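Local coordinates for AT5G66160 protein (Arabidopsis thaliana, PDB 7BVW) that probably serves as a sorting receptor for traffic to the protein storage vacuole, seen here as its zinc-binding RING-H2 domain, which functions as an E3 ligase, at residues 43-48 / 56-61. Numbering follows the deposited sequence.
With ZN (zinc ion), chain C.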
ATOM      1  N   SER A  43      -9.064  -2.604   5.680  1.00 16.48           N
ATOM      2  CA  SER A  43      -7.785  -2.065   6.122  1.00 20.41           C
ATOM      3  C   SER A  43      -6.934  -1.704   4.914  1.00 20.44           C
ATOM      4  O   SER A  43      -6.749  -2.525   4.010  1.00 19.68           O
ATOM      5  CB  SER A  43      -7.043  -3.072   7.003  1.00 24.67           C
ATOM      6  OG  SER A  43      -7.697  -3.244   8.251  1.00 28.31           O
ATOM      7  N   LEU A  44      -6.423  -0.477   4.900  1.00 14.51           N
ATOM      8  CA  LEU A  44      -5.605   0.021   3.808  1.00 17.94           C
ATOM      9  C   LEU A  44      -4.242   0.458   4.328  1.00 19.02           C
ATOM     10  O   LEU A  44      -4.056   0.693   5.525  1.00 19.92           O
ATOM     11  CB  LEU A  44      -6.280   1.200   3.092  1.00 17.01           C
ATOM     12  CG  LEU A  44      -7.267   0.912   1.957  1.00 19.69           C
ATOM     13  CD1 LEU A  44      -8.515   0.208   2.455  1.00 21.93           C
ATOM     14  CD2 LEU A  44      -7.627   2.212   1.264  1.00 18.57           C
ATOM     15  N   ARG A  45      -3.288   0.569   3.409  1.00 13.90           N
ATOM     16  CA  ARG A  45      -1.976   1.119   3.706  1.00 17.27           C
ATOM     17  C   ARG A  45      -1.657   2.235   2.725  1.00 17.98           C
ATOM     18  O   ARG A  45      -2.151   2.252   1.594  1.00 16.72           O
ATOM     19  CB  ARG A  45      -0.876   0.054   3.638  1.00 19.24           C
ATOM     20  CG  ARG A  45      -0.608  -0.668   4.948  1.00 22.42           C
ATOM     21  CD  ARG A  45       0.832  -1.158   5.005  1.00 21.46           C
ATOM     22  NE  ARG A  45       0.971  -2.416   5.735  1.00 21.97           N
ATOM     23  CZ  ARG A  45       0.983  -2.520   7.059  1.00 23.95           C
ATOM     24  NH1 ARG A  45       0.853  -1.437   7.813  1.00 22.47           N
ATOM     25  NH2 ARG A  45       1.115  -3.710   7.631  1.00 22.12           N
ATOM     26  N   LEU A  46      -0.820   3.167   3.170  1.00 17.30           N
ATOM     27  CA  LEU A  46      -0.415   4.311   2.367  1.00 16.11           C
ATOM     28  C   LEU A  46       1.086   4.261   2.120  1.00 16.80           C
ATOM     29  O   LEU A  46       1.867   4.040   3.052  1.00 15.85           O
ATOM     30  CB  LEU A  46      -0.787   5.625   3.056  1.00 17.18           C
ATOM     31  CG  LEU A  46      -0.475   6.880   2.246  1.00 20.60           C
ATOM     32  CD1 LEU A  46      -1.322   6.912   0.985  1.00 18.82           C
ATOM     33  CD2 LEU A  46      -0.687   8.135   3.082  1.00 21.52           C
ATOM     34  N   LEU A  47       1.479   4.463   0.868  1.00 16.46           N
ATOM     35  CA  LEU A  47       2.868   4.578   0.457  1.00 16.25           C
ATOM     36  C   LEU A  47       3.274   6.043   0.388  1.00 16.88           C
ATOM     37  O   LEU A  47       2.429   6.923   0.206  1.00 15.27           O
ATOM     38  CB  LEU A  47       3.075   3.907  -0.906  1.00 18.28           C
ATOM     39  CG  LEU A  47       2.847   2.392  -0.977  1.00 17.62           C
ATOM     40  CD1 LEU A  47       3.317   1.832  -2.316  1.00 13.84           C
ATOM     41  CD2 LEU A  47       3.542   1.679   0.180  1.00 19.65           C
ATOM     42  N   PRO A  48       4.568   6.347   0.527  1.00 19.17           N
ATOM     43  CA  PRO A  48       4.989   7.760   0.540  1.00 19.98           C
ATOM     44  C   PRO A  48       4.689   8.503  -0.748  1.00 23.55           C
ATOM     45  O   PRO A  48       4.623   9.739  -0.726  1.00 24.81           O
ATOM     46  CB  PRO A  48       6.500   7.675   0.798  1.00 17.80           C
ATOM     47  CG  PRO A  48       6.883   6.298   0.380  1.00 19.38           C
ATOM     48  CD  PRO A  48       5.706   5.435   0.725  1.00 19.20           C
ATOM     49  N   ASN A  56      -3.324  -5.987   2.904  1.00 15.52           N
ATOM     50  CA  ASN A  56      -2.818  -7.308   2.542  1.00 17.39           C
ATOM     51  C   ASN A  56      -2.239  -7.321   1.133  1.00 16.50           C
ATOM     52  O   ASN A  56      -1.285  -8.056   0.854  1.00 14.10           O
ATOM     53  CB  ASN A  56      -3.930  -8.349   2.668  1.00 21.51           C
ATOM     54  CG  ASN A  56      -4.149  -8.791   4.095  1.00 29.30           C
ATOM     55  OD1 ASN A  56      -3.252  -8.695   4.931  1.00 32.38           O
ATOM     56  ND2 ASN A  56      -5.345  -9.292   4.381  1.00 31.62           N
ATOM     57  N   CYS A  57      -2.804  -6.521   0.227  1.00 14.97           N
ATOM     58  CA  CYS A  57      -2.342  -6.533  -1.158  1.00 12.66           C
ATOM     59  C   CYS A  57      -0.953  -5.919  -1.285  1.00 15.81           C
ATOM     60  O   CYS A  57      -0.058  -6.508  -1.904  1.00 15.43           O
ATOM     61  CB  CYS A  57      -3.341  -5.796  -2.050  1.00 12.33           C
ATOM     62  SG  CYS A  57      -4.879  -6.697  -2.314  1.00 14.60           S
ATOM     63  N   ILE A  58      -0.748  -4.734  -0.703  1.00 13.08           N
ATOM     64  CA  ILE A  58       0.538  -4.059  -0.844  1.00 13.36           C
ATOM     65  C   ILE A  58       1.611  -4.753  -0.012  1.00 15.33           C
ATOM     66  O   ILE A  58       2.786  -4.777  -0.405  1.00 15.45           O
ATOM     67  CB  ILE A  58       0.405  -2.565  -0.484  1.00 12.51           C
ATOM     68  CG1 ILE A  58       1.688  -1.807  -0.838  1.00 12.79           C
ATOM     69  CG2 ILE A  58       0.051  -2.382   0.991  1.00 12.95           C
ATOM     70  CD1 ILE A  58       2.028  -1.862  -2.317  1.00 12.73           C
ATOM     71  N   ASP A  59       1.236  -5.331   1.135  1.00 18.32           N
ATOM     72  CA  ASP A  59       2.195  -6.098   1.924  1.00 19.69           C
ATOM     73  C   ASP A  59       2.742  -7.269   1.119  1.00 19.30           C
ATOM     74  O   ASP A  59       3.950  -7.532   1.120  1.00 20.05           O
ATOM     75  CB  ASP A  59       1.544  -6.591   3.216  1.00 19.81           C
ATOM     76  CG  ASP A  59       1.384  -5.491   4.246  1.00 22.71           C
ATOM     77  OD1 ASP A  59       1.689  -4.321   3.927  1.00 20.86           O
ATOM     78  OD2 ASP A  59       0.958  -5.799   5.380  1.00 24.17           O
ATOM     79  N   SER A  60       1.860  -7.975   0.413  1.00 16.62           N
ATOM     80  CA  SER A  60       2.292  -9.084  -0.428  1.00 18.41           C
ATOM     81  C   SER A  60       3.224  -8.602  -1.531  1.00 17.03           C
ATOM     82  O   SER A  60       4.247  -9.235  -1.815  1.00 20.10           O
ATOM     83  CB  SER A  60       1.072  -9.787  -1.025  1.00 19.95           C
ATOM     84  OG  SER A  60       1.433 -10.555  -2.159  1.00 24.52           O
ATOM     85  N   TRP A  61       2.883  -7.477  -2.162  1.00 14.04           N
ATOM     86  CA  TRP A  61       3.684  -6.973  -3.273  1.00 13.76           C
ATOM     87  C   TRP A  61       5.081  -6.576  -2.813  1.00 15.95           C
ATOM     88  O   TRP A  61       6.079  -6.912  -3.458  1.00 15.20           O
ATOM     89  CB  TRP A  61       2.984  -5.786  -3.932  1.00 21.24           C
ATOM     90  CG  TRP A  61       3.833  -5.111  -4.964  1.00 20.91           C
ATOM     91  CD1 TRP A  61       4.532  -3.947  -4.821  1.00 20.58           C
ATOM     92  CD2 TRP A  61       4.088  -5.569  -6.297  1.00 20.20           C
ATOM     93  NE1 TRP A  61       5.200  -3.648  -5.984  1.00 21.56           N
ATOM     94  CE2 TRP A  61       4.942  -4.627  -6.906  1.00 21.92           C
ATOM     95  CE3 TRP A  61       3.673  -6.680  -7.035  1.00 20.50           C
ATOM     96  CZ2 TRP A  61       5.389  -4.763  -8.218  1.00 20.35           C
ATOM     97  CZ3 TRP A  61       4.118  -6.814  -8.337  1.00 20.19           C
ATOM     98  CH2 TRP A  61       4.969  -5.861  -8.915  1.00 20.13           C
TER
HETATM   99 ZN    ZN C 401      -6.439  -5.091  -3.049  1.00 18.25          ZN
HETATM  100  O   HOH W   1      -6.409  -5.810   3.642  1.00 34.36           O
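OD1 of D59 takes the shortest polar bond between 43-48 and 56-61, from NE of R45 at 2.7 Å. Next to it, NH2 of R45 reaches D59 OD2 at 3.1 Å, so the arginine grips the carboxylate side-on, one nitrogen to each oxygen. Both oxygens use their syn lone pairs, and the two flat groups lie 24° apart, nearly coplanar; this paired salt bridge fixes how the carboxylate is turned. A bend at chi3 (-147°) brings the guanidinium edge round to the acid, while NH1 makes a weak hydrogen bond to the carbonyl of L14. With an alanine here both nitrogens of the grip are gone, and D59 would probably be left without its charged mate, its carboxylate freer to turn.

Nearer the backbone of R45 the contact turns greasy. CG2 of I58 packs on R45 CB at 3.7 Å, against the aliphatic root of the arginine. I58 CG1 stands anti to the backbone N (chi1 -171°), and its CD1 meets CD1 of L47 tip to tip at 3.9 Å. F53 touches both L47 and I58, and L62 adds to the cover on L47.

The first turns of helix 55-65 thus sit against the central strand of the small antiparallel sheet and the residue that follows it. C57 binds one zinc with C31, C34 and H54; L47 touches C69, which binds another with C49, H51 and C72. The contact lies between the two interleaved zinc sites of the RING-H2 cross-brace.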